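Local coordinates for putative DNA-binding protein (PDB 3HWU), which is of unknown function but carries a plant and prokaryote conserved (PCC, DUF296) domain and may bind DNA, at the interface of chains A and B. Numbering follows the deposited sequence. Chains: chain A/B, Putative DNA-binding protein.

Contact 1 and contact 2 are two patches of one interface between neighbouring copies in a three-copy assembly, their C-alpha centres about 19 Å apart. In chain A, contact 1 draws on strands 8-11 and 14-20, whereas contact 2 uses strands 40-49, 72-84 and 87-97. Chain B answers with B:Tyr125, B:Gln127, B:Leu129 and the C-terminal segment from B:Leu142 to B:Pro145 in the first, and with its strands 72-84, 87-97 and 103-106 in the second. An apolar clamp thus accompanies a polar, hydrated core, a pairing consistent with a ring-like trimer, although the coordinates alone do not prove that assembly in solution.

Contact 1: the interface of chains A and B. Residues chain A 6-10, 16, 18; chain B 40, 125, 127, 129, 142, 144-145.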
ATOM      1  N   GLY A   6       1.621 -17.357 -18.090  1.00 20.24           N
ATOM      2  CA  GLY A   6       1.538 -17.845 -16.729  1.00 19.96           C
ATOM      3  C   GLY A   6       1.861 -16.854 -15.618  1.00 17.57           C
ATOM      4  O   GLY A   6       2.001 -17.244 -14.454  1.00 18.83           O
ATOM      5  N   LYS A   7       2.022 -15.587 -15.968  1.00 14.75           N
ATOM      6  CA  LYS A   7       2.473 -14.599 -14.989  1.00 13.27           C
ATOM      7  C   LYS A   7       1.327 -13.691 -14.521  1.00 13.13           C
ATOM      8  O   LYS A   7       1.549 -12.888 -13.622  1.00 12.16           O
ATOM      9  CB  LYS A   7       3.586 -13.699 -15.546  1.00 14.57           C
ATOM     10  CG  LYS A   7       4.864 -14.386 -16.051  1.00 18.34           C
ATOM     11  CD  LYS A   7       5.703 -14.938 -14.949  1.00 19.63           C
ATOM     12  CE  LYS A   7       7.028 -15.574 -15.432  1.00 17.50           C
ATOM     13  NZ  LYS A   7       8.105 -14.655 -15.767  1.00 18.88           N
ATOM     14  N   TYR A   8       0.135 -13.794 -15.090  1.00 11.81           N
ATOM     15  CA  TYR A   8      -0.975 -13.008 -14.589  1.00 11.95           C
ATOM     16  C   TYR A   8      -2.303 -13.693 -14.850  1.00 11.83           C
ATOM     17  O   TYR A   8      -2.411 -14.621 -15.685  1.00 13.10           O
ATOM     18  CB  TYR A   8      -0.951 -11.587 -15.167  1.00 11.93           C
ATOM     19  CG  TYR A   8      -1.211 -11.466 -16.650  1.00 13.51           C
ATOM     20  CD1 TYR A   8      -0.197 -11.625 -17.548  1.00 15.48           C
ATOM     21  CD2 TYR A   8      -2.468 -11.132 -17.128  1.00 15.13           C
ATOM     22  CE1 TYR A   8      -0.429 -11.477 -18.906  1.00 17.77           C
ATOM     23  CE2 TYR A   8      -2.704 -10.981 -18.488  1.00 17.33           C
ATOM     24  CZ  TYR A   8      -1.692 -11.156 -19.356  1.00 17.53           C
ATOM     25  OH  TYR A   8      -1.939 -10.995 -20.703  1.00 19.80           O
HETATM   26  N   MSE A   9      -3.318 -13.207 -14.153  1.00 11.14           N
HETATM   27  CA  MSE A   9      -4.710 -13.615 -14.335  1.00 11.91           C
HETATM   28  C   MSE A   9      -5.610 -12.387 -14.330  1.00 11.30           C
HETATM   29  O   MSE A   9      -5.333 -11.401 -13.648  1.00 11.28           O
HETATM   30  CB  MSE A   9      -5.176 -14.630 -13.276  1.00 14.67           C
HETATM   31  CG  MSE A   9      -5.519 -14.091 -11.922  1.00 16.46           C
HETATM   32 SE   MSE A   9      -5.995 -15.534 -10.686  0.75 13.76          SE
HETATM   33  CE  MSE A   9      -6.740 -14.310  -9.444  1.00 13.30           C
ATOM     34  N   LYS A  10      -6.680 -12.454 -15.097  1.00 12.20           N
ATOM     35  CA  LYS A  10      -7.712 -11.418 -15.077  1.00 12.28           C
ATOM     36  C   LYS A  10      -8.538 -11.539 -13.809  1.00 11.93           C
ATOM     37  O   LYS A  10      -8.970 -12.646 -13.452  1.00 13.55           O
ATOM     38  CB  LYS A  10      -8.608 -11.513 -16.346  1.00 13.99           C
ATOM     39  CG  LYS A  10      -9.522 -10.286 -16.569  1.00 15.33           C
ATOM     40  CD  LYS A  10     -10.617 -10.453 -17.606  1.00 20.71           C
ATOM     41  CE  LYS A  10     -11.665  -9.255 -17.518  1.00 24.06           C
ATOM     42  NZ  LYS A  10     -12.275  -8.816 -16.110  1.00 26.90           N
ATOM     43  N   LEU A  16      -4.154  -9.767 -11.529  1.00  9.68           N
ATOM     44  CA  LEU A  16      -3.206 -10.145 -10.473  1.00  9.43           C
ATOM     45  C   LEU A  16      -2.013 -10.749 -11.198  1.00  9.16           C
ATOM     46  O   LEU A  16      -2.164 -11.682 -12.003  1.00 10.39           O
ATOM     47  CB  LEU A  16      -3.815 -11.210  -9.542  1.00  9.75           C
ATOM     48  CG  LEU A  16      -2.904 -11.714  -8.427  1.00 10.63           C
ATOM     49  CD1 LEU A  16      -2.552 -10.630  -7.382  1.00 12.26           C
ATOM     50  CD2 LEU A  16      -3.514 -12.958  -7.744  1.00 11.89           C
ATOM     51  N   VAL A  18       1.892 -12.525 -10.807  1.00  9.16           N
ATOM     52  CA  VAL A  18       2.873 -13.188  -9.948  1.00  9.61           C
ATOM     53  C   VAL A  18       4.147 -13.367 -10.781  1.00  9.39           C
ATOM     54  O   VAL A  18       4.218 -14.210 -11.665  1.00 10.49           O
ATOM     55  CB  VAL A  18       2.399 -14.532  -9.333  1.00  9.60           C
ATOM     56  CG1 VAL A  18       3.528 -15.140  -8.466  1.00 11.53           C
ATOM     57  CG2 VAL A  18       1.124 -14.350  -8.522  1.00 10.41           C
TER
ATOM     58  N   SER B  40      -9.360 -16.543  -3.366  1.00  9.25           N
ATOM     59  CA  SER B  40      -8.097 -15.856  -3.221  1.00  8.68           C
ATOM     60  C   SER B  40      -8.412 -14.364  -3.069  1.00  8.16           C
ATOM     61  O   SER B  40      -9.522 -13.926  -3.364  1.00  8.50           O
ATOM     62  CB  SER B  40      -7.188 -16.098  -4.423  1.00  9.68           C
ATOM     63  OG  SER B  40      -7.760 -15.647  -5.659  1.00  9.45           O
ATOM     64  N   TYR B 125     -11.113 -12.449  -5.251  1.00  9.42           N
ATOM     65  CA  TYR B 125     -11.130 -12.984  -6.623  1.00  8.65           C
ATOM     66  C   TYR B 125     -11.892 -14.293  -6.658  1.00  9.01           C
ATOM     67  O   TYR B 125     -11.944 -15.032  -5.673  1.00  9.98           O
ATOM     68  CB  TYR B 125      -9.700 -13.245  -7.095  1.00  9.01           C
ATOM     69  CG  TYR B 125      -8.794 -12.042  -6.884  1.00  8.92           C
ATOM     70  CD1 TYR B 125      -9.183 -10.764  -7.297  1.00 10.12           C
ATOM     71  CD2 TYR B 125      -7.565 -12.178  -6.260  1.00  9.50           C
ATOM     72  CE1 TYR B 125      -8.398  -9.685  -7.081  1.00  9.90           C
ATOM     73  CE2 TYR B 125      -6.747 -11.067  -6.082  1.00 10.36           C
ATOM     74  CZ  TYR B 125      -7.172  -9.832  -6.520  1.00 10.23           C
ATOM     75  OH  TYR B 125      -6.363  -8.723  -6.342  1.00 12.45           O
ATOM     76  N   GLN B 127     -11.154 -17.076  -8.328  1.00 10.03           N
ATOM     77  CA  GLN B 127     -10.285 -18.231  -8.528  1.00  9.77           C
ATOM     78  C   GLN B 127      -9.667 -18.740  -7.231  1.00 10.33           C
ATOM     79  O   GLN B 127      -9.032 -17.993  -6.498  1.00 10.43           O
ATOM     80  CB  GLN B 127      -9.137 -17.855  -9.480  1.00 11.12           C
ATOM     81  CG  GLN B 127      -9.550 -17.308 -10.857  1.00 11.94           C
ATOM     82  CD  GLN B 127      -9.596 -15.808 -10.934  1.00 12.54           C
ATOM     83  OE1 GLN B 127      -9.855 -15.128  -9.950  1.00 11.83           O
ATOM     84  NE2 GLN B 127      -9.351 -15.268 -12.137  1.00 13.84           N
ATOM     85  N   LEU B 129      -6.843 -20.257  -5.343  1.00 10.26           N
ATOM     86  CA  LEU B 129      -5.411 -20.322  -5.602  1.00 10.84           C
ATOM     87  C   LEU B 129      -4.670 -21.006  -4.462  1.00  9.93           C
ATOM     88  O   LEU B 129      -4.951 -20.750  -3.287  1.00 10.68           O
ATOM     89  CB  LEU B 129      -4.820 -18.927  -5.822  1.00 10.43           C
ATOM     90  CG  LEU B 129      -5.381 -18.053  -6.927  1.00 10.44           C
ATOM     91  CD1 LEU B 129      -4.602 -16.701  -6.963  1.00 11.54           C
ATOM     92  CD2 LEU B 129      -5.399 -18.779  -8.261  1.00 11.96           C
ATOM     93  N   LEU B 142       2.845 -18.014  -5.015  1.00 10.28           N
ATOM     94  CA  LEU B 142       1.439 -18.091  -5.357  1.00 10.87           C
ATOM     95  C   LEU B 142       1.260 -18.645  -6.760  1.00 11.09           C
ATOM     96  O   LEU B 142       1.787 -18.086  -7.702  1.00 12.82           O
ATOM     97  CB  LEU B 142       0.827 -16.690  -5.251  1.00 10.07           C
ATOM     98  CG  LEU B 142      -0.678 -16.526  -5.449  1.00 11.14           C
ATOM     99  CD1 LEU B 142      -1.488 -17.456  -4.512  1.00 11.66           C
ATOM    100  CD2 LEU B 142      -1.068 -15.051  -5.258  1.00 11.50           C
ATOM    101  N   LEU B 144      -0.757 -19.393 -10.125  0.80 13.32           N
ATOM    102  CA  LEU B 144      -1.849 -18.854 -10.943  0.80 14.04           C
ATOM    103  C   LEU B 144      -2.309 -19.915 -11.960  0.80 17.03           C
ATOM    104  O   LEU B 144      -1.494 -20.769 -12.376  0.80 18.71           O
ATOM    105  CB  LEU B 144      -1.360 -17.635 -11.721  0.80 13.46           C
ATOM    106  CG  LEU B 144      -0.936 -16.401 -10.925  0.80 11.86           C
ATOM    107  CD1 LEU B 144      -0.579 -15.223 -11.863  0.80 13.08           C
ATOM    108  CD2 LEU B 144      -2.022 -15.946  -9.948  0.80 13.53           C
ATOM    109  N   PRO B 145      -3.601 -19.855 -12.381  1.00 17.69           N
ATOM    110  CA  PRO B 145      -4.172 -20.776 -13.381  1.00 20.29           C
ATOM    111  C   PRO B 145      -3.339 -20.680 -14.650  1.00 21.46           C
ATOM    112  O   PRO B 145      -3.076 -21.750 -15.237  1.00 29.24           O
ATOM    113  CB  PRO B 145      -5.567 -20.198 -13.608  1.00 21.03           C
ATOM    114  CG  PRO B 145      -5.854 -19.401 -12.451  1.00 21.15           C
ATOM    115  CD  PRO B 145      -4.562 -18.793 -12.063  1.00 17.28           C
TER
HETATM  116  O   HOH W   1       1.207 -19.898 -13.975  1.00 27.95           O
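Apolar packing dominates this part of the subunit interface, where the N-terminal strands of chain A meet B:Tyr125, B:Gln127, B:Leu129 and the C-terminal segment of chain B; it probably helps to hold neighbouring copies together. A:Met9, a selenomethionine, has CG wedged between the backbone N and carbonyl carbon (chi1 78°); beyond that the chain runs extended, so its tip meets the tip of B:Gln127. The terminal methyl CE of A:Met9 lies 3.6 Å from the amide carbon CD of B:Gln127 and also touches the CB and CD2 side of B:Tyr125. SE of A:Met9 rests 3.8 Å from ring carbon CD of B:Pro145. B:Leu144 crosses A:Val18 obliquely, with its CG 3.8 Å from A:Val18 CG2, while its methyl CD1 presses against the backbone CA of A:Tyr8 at 3.5 Å. A:Leu16, its CG anti to the backbone N (chi1 178°), sends CD2 among the side chains of B:Leu129, B:Leu142 and B:Leu144; it meets B:Leu129 CD1 tip to tip at 4.0 Å.

The same glutamine also makes a polar contact. The bend at chi2 of B:Gln127 (95°) turns its amide so that NE2 donates to the backbone O of A:Lys10 at 3.0 Å; the acceptor lies in the plane of the glutamine amide, and NE2 approaches almost head-on to the carbonyl. Behind it, the hydroxyl OG of B:Ser40 donates to the backbone O of B:Gln127, a second-shell bond that probably steadies the backbone from which the glutamine reaches.

A water also links the chains: water 1 lies 2.8 Å from the backbone O of A:Gly6 and, on a longer leg, 3.3 Å from the backbone O of B:Leu144.

Contact 2: the interface of chains A and B. Residues chain A 45-47, 73-76, 95, 97; chain B 76, 78-79, 93-95, 106.
With CG of B:His93 anti to its carbonyl carbon (chi1 -68°), the imidazole reaches into chain A, while A:Asn76 holds CG anti to its backbone N (chi1 169°) and turns its amide towards B:Thr78. ND1 of B:His93 donates to the backbone O of A:Met74 at 2.7 Å; the acceptor lies near the ring plane, but the donor sits above the carbonyl plane rather than on a lone pair. Methyl CD1 of A:Ile46 lies over the centre of one face of the B:His93 ring, 4.2 Å above it. Near CE1, off the ring plane on the side away from A:Ile46, the carboxylate of A:Glu73 is turned nearly perpendicular to the ring, OE1 being 3.2 Å from B:His93 CE1; its charge could favour a protonated imidazole.

A relay of polar groups runs alongside. A:Asn76 ND2 donates to the hydroxyl OG1 of B:Thr78 at 2.9 Å, and that hydroxyl in turn donates to a lone pair of B:Asn76 OD1. Water 2 gathers A:Ala75 O, B:Thr95 OG1 and both OD1 and O of B:Asn76, while water 3 bridges the OG1 hydroxyls of A:Thr95 and B:Thr95. A:Ile46 and B:Thr78 lie alongside and point opposite ways, CG2 of A:Ile46 3.6 Å from CB of B:Thr78.

Equivalent strands are thereby joined asymmetrically: Asn76 and Thr95 meet their own copies, but B:His93 and B:Thr78 meet other residues. This hydrated seam probably helps to set how neighbouring copies sit in the three-copy assembly.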
ATOM      1  N   GLY A  45       1.950  -3.948  -4.580  1.00  8.16           N
ATOM      2  CA  GLY A  45       2.580  -5.241  -4.611  1.00  8.49           C
ATOM      3  C   GLY A  45       3.575  -5.478  -3.490  1.00  7.61           C
ATOM      4  O   GLY A  45       3.865  -4.567  -2.718  1.00  8.49           O
ATOM      5  N   ILE A  46       4.068  -6.723  -3.422  1.00  8.02           N
ATOM      6  CA  ILE A  46       5.071  -7.154  -2.449  1.00  7.79           C
ATOM      7  C   ILE A  46       5.965  -8.165  -3.149  1.00  8.06           C
ATOM      8  O   ILE A  46       5.617  -8.709  -4.201  1.00  9.07           O
ATOM      9  CB  ILE A  46       4.493  -7.825  -1.176  1.00  8.37           C
ATOM     10  CG1 ILE A  46       3.578  -9.025  -1.504  1.00  9.80           C
ATOM     11  CG2 ILE A  46       3.781  -6.799  -0.323  1.00  9.35           C
ATOM     12  CD1 ILE A  46       3.188  -9.893  -0.305  1.00 11.41           C
ATOM     13  N   GLY A  47       7.143  -8.411  -2.583  1.00  8.34           N
ATOM     14  CA  GLY A  47       7.971  -9.519  -3.089  1.00  9.88           C
ATOM     15  C   GLY A  47       9.359  -9.503  -2.501  1.00  9.23           C
ATOM     16  O   GLY A  47       9.576  -8.806  -1.523  1.00 11.54           O
ATOM     17  N   GLU A  73      13.617  -7.724   1.062  1.00  9.79           N
ATOM     18  CA  GLU A  73      12.151  -7.847   1.025  1.00 10.63           C
ATOM     19  C   GLU A  73      11.557  -6.517   0.608  1.00 10.82           C
ATOM     20  O   GLU A  73      11.987  -5.479   1.099  1.00 12.63           O
ATOM     21  CB  GLU A  73      11.609  -8.254   2.393  1.00 11.59           C
ATOM     22  CG  GLU A  73      11.929  -9.719   2.803  1.00 13.53           C
ATOM     23  CD  GLU A  73      11.122 -10.770   2.053  1.00 16.48           C
ATOM     24  OE1 GLU A  73      10.432 -10.447   1.084  1.00 17.22           O
ATOM     25  OE2 GLU A  73      11.176 -11.955   2.472  1.00 19.06           O
HETATM   26  N   MSE A  74      10.618  -6.534  -0.311  1.00  8.72           N
HETATM   27  CA  MSE A  74       9.861  -5.362  -0.671  1.00  9.53           C
HETATM   28  C   MSE A  74       8.545  -5.343   0.084  1.00  8.86           C
HETATM   29  O   MSE A  74       7.627  -6.136  -0.172  1.00  9.33           O
HETATM   30  CB  MSE A  74       9.607  -5.308  -2.163  1.00  8.62           C
HETATM   31  CG  MSE A  74       8.964  -4.007  -2.574  1.00 10.24           C
HETATM   32 SE   MSE A  74       8.816  -3.726  -4.434  0.75 10.26          SE
HETATM   33  CE  MSE A  74       7.327  -5.043  -4.756  1.00 12.55           C
ATOM     34  N   ALA A  75       8.542  -4.537   1.137  1.00  9.96           N
ATOM     35  CA  ALA A  75       7.419  -4.463   2.056  1.00  9.86           C
ATOM     36  C   ALA A  75       6.160  -3.884   1.402  1.00  9.36           C
ATOM     37  O   ALA A  75       5.049  -4.235   1.751  1.00  8.82           O
ATOM     38  CB  ALA A  75       7.810  -3.639   3.322  1.00 12.21           C
ATOM     39  N   ASN A  76       6.364  -2.997   0.418  1.00  8.67           N
ATOM     40  CA  ASN A  76       5.264  -2.479  -0.397  1.00  8.44           C
ATOM     41  C   ASN A  76       5.812  -1.845  -1.636  1.00  7.99           C
ATOM     42  O   ASN A  76       6.871  -1.240  -1.578  1.00  8.76           O
ATOM     43  CB  ASN A  76       4.452  -1.428   0.401  1.00  8.02           C
ATOM     44  CG  ASN A  76       3.479  -0.685  -0.503  1.00  8.01           C
ATOM     45  OD1 ASN A  76       3.860   0.365  -1.078  1.00  8.36           O
ATOM     46  ND2 ASN A  76       2.226  -1.209  -0.689  1.00  8.09           N
ATOM     47  N   THR A  95       9.182   0.349  -0.778  1.00  8.83           N
ATOM     48  CA  THR A  95       9.760   0.291   0.547  1.00 10.30           C
ATOM     49  C   THR A  95      10.404  -1.110   0.664  1.00  9.80           C
ATOM     50  O   THR A  95       9.715  -2.118   0.459  1.00  9.86           O
ATOM     51  CB  THR A  95       8.635   0.413   1.642  1.00 11.16           C
ATOM     52  OG1 THR A  95       7.828   1.606   1.382  1.00 14.39           O
ATOM     53  CG2 THR A  95       9.174   0.410   3.005  1.00 13.62           C
ATOM     54  N   THR A  97      13.372  -3.732   2.871  1.00  9.57           N
ATOM     55  CA  THR A  97      14.000  -3.988   4.151  1.00 10.40           C
ATOM     56  C   THR A  97      14.939  -5.195   4.002  1.00 10.49           C
ATOM     57  O   THR A  97      14.735  -6.063   3.140  1.00 11.09           O
ATOM     58  CB  THR A  97      12.964  -4.304   5.254  1.00 11.84           C
ATOM     59  OG1 THR A  97      12.273  -5.514   4.927  1.00 14.62           O
ATOM     60  CG2 THR A  97      11.942  -3.156   5.431  1.00 12.75           C
TER
ATOM     61  N   ASN B  76       1.808   0.596   6.784  1.00  8.67           N
ATOM     62  CA  ASN B  76       1.159  -0.162   5.713  1.00  8.44           C
ATOM     63  C   ASN B  76       1.349  -1.627   5.950  1.00  7.99           C
ATOM     64  O   ASN B  76       2.397  -2.023   6.435  1.00  8.76           O
ATOM     65  CB  ASN B  76       1.769   0.220   4.340  1.00  8.02           C
ATOM     66  CG  ASN B  76       1.307  -0.738   3.251  1.00  8.01           C
ATOM     67  OD1 ASN B  76       1.984  -1.772   3.020  1.00  8.36           O
ATOM     68  ND2 ASN B  76       0.146  -0.457   2.581  1.00  8.09           N
ATOM     69  N   THR B  78       0.610  -5.000   3.202  1.00  7.21           N
ATOM     70  CA  THR B  78       0.211  -5.394   1.858  1.00  7.02           C
ATOM     71  C   THR B  78       0.349  -6.902   1.814  1.00  7.34           C
ATOM     72  O   THR B  78       1.359  -7.437   2.265  1.00  7.87           O
ATOM     73  CB  THR B  78       1.098  -4.722   0.785  1.00  7.24           C
ATOM     74  OG1 THR B  78       1.044  -3.302   0.952  1.00  7.86           O
ATOM     75  CG2 THR B  78       0.634  -5.042  -0.631  1.00  8.54           C
ATOM     76  N   GLY B  79      -0.622  -7.623   1.246  1.00  7.48           N
ATOM     77  CA  GLY B  79      -0.536  -9.081   1.208  1.00  7.33           C
ATOM     78  C   GLY B  79      -1.577  -9.773   0.376  1.00  7.22           C
ATOM     79  O   GLY B  79      -2.301  -9.117  -0.389  1.00  7.91           O
ATOM     80  N   HIS B  93       3.332  -8.534   4.147  1.00  8.78           N
ATOM     81  CA  HIS B  93       4.463  -7.691   4.517  1.00  8.08           C
ATOM     82  C   HIS B  93       3.910  -6.460   5.237  1.00  8.47           C
ATOM     83  O   HIS B  93       2.759  -6.040   5.017  1.00  8.87           O
ATOM     84  CB  HIS B  93       5.278  -7.259   3.291  1.00 10.01           C
ATOM     85  CG  HIS B  93       6.015  -8.368   2.602  1.00  9.99           C
ATOM     86  ND1 HIS B  93       6.916  -8.119   1.595  1.00 14.95           N
ATOM     87  CD2 HIS B  93       6.010  -9.710   2.760  1.00 11.50           C
ATOM     88  CE1 HIS B  93       7.476  -9.252   1.225  1.00 13.93           C
ATOM     89  NE2 HIS B  93       6.964 -10.232   1.930  1.00 11.52           N
ATOM     90  N   GLY B  94       4.758  -5.802   6.024  1.00  8.88           N
ATOM     91  CA  GLY B  94       4.380  -4.591   6.687  1.00 10.26           C
ATOM     92  C   GLY B  94       5.531  -3.643   6.919  1.00  8.80           C
ATOM     93  O   GLY B  94       6.677  -4.044   6.881  1.00 10.13           O
ATOM     94  N   THR B  95       5.171  -2.410   7.245  1.00  8.83           N
ATOM     95  CA  THR B  95       6.062  -1.316   7.560  1.00 10.30           C
ATOM     96  C   THR B  95       5.531  -0.707   8.879  1.00  9.80           C
ATOM     97  O   THR B  95       4.353  -0.327   8.945  1.00  9.86           O
ATOM     98  CB  THR B  95       5.992  -0.211   6.440  1.00 11.16           C
ATOM     99  OG1 THR B  95       6.224  -0.827   5.133  1.00 14.39           O
ATOM    100  CG2 THR B  95       6.916   0.900   6.688  1.00 13.62           C
ATOM    101  N   GLY B 106       9.143  -5.703   6.818  1.00 11.04           N
ATOM    102  CA  GLY B 106       9.416  -6.809   5.923  1.00 10.30           C
ATOM    103  C   GLY B 106       8.326  -7.847   5.977  1.00  9.64           C
ATOM    104  O   GLY B 106       7.126  -7.510   6.044  1.00 11.05           O
TER
HETATM  105  O   HOH W   2       4.360  -2.774   4.087  1.00 11.80           O
HETATM  106  O   HOH W   3       5.288   1.262   3.072  0.33 12.82           O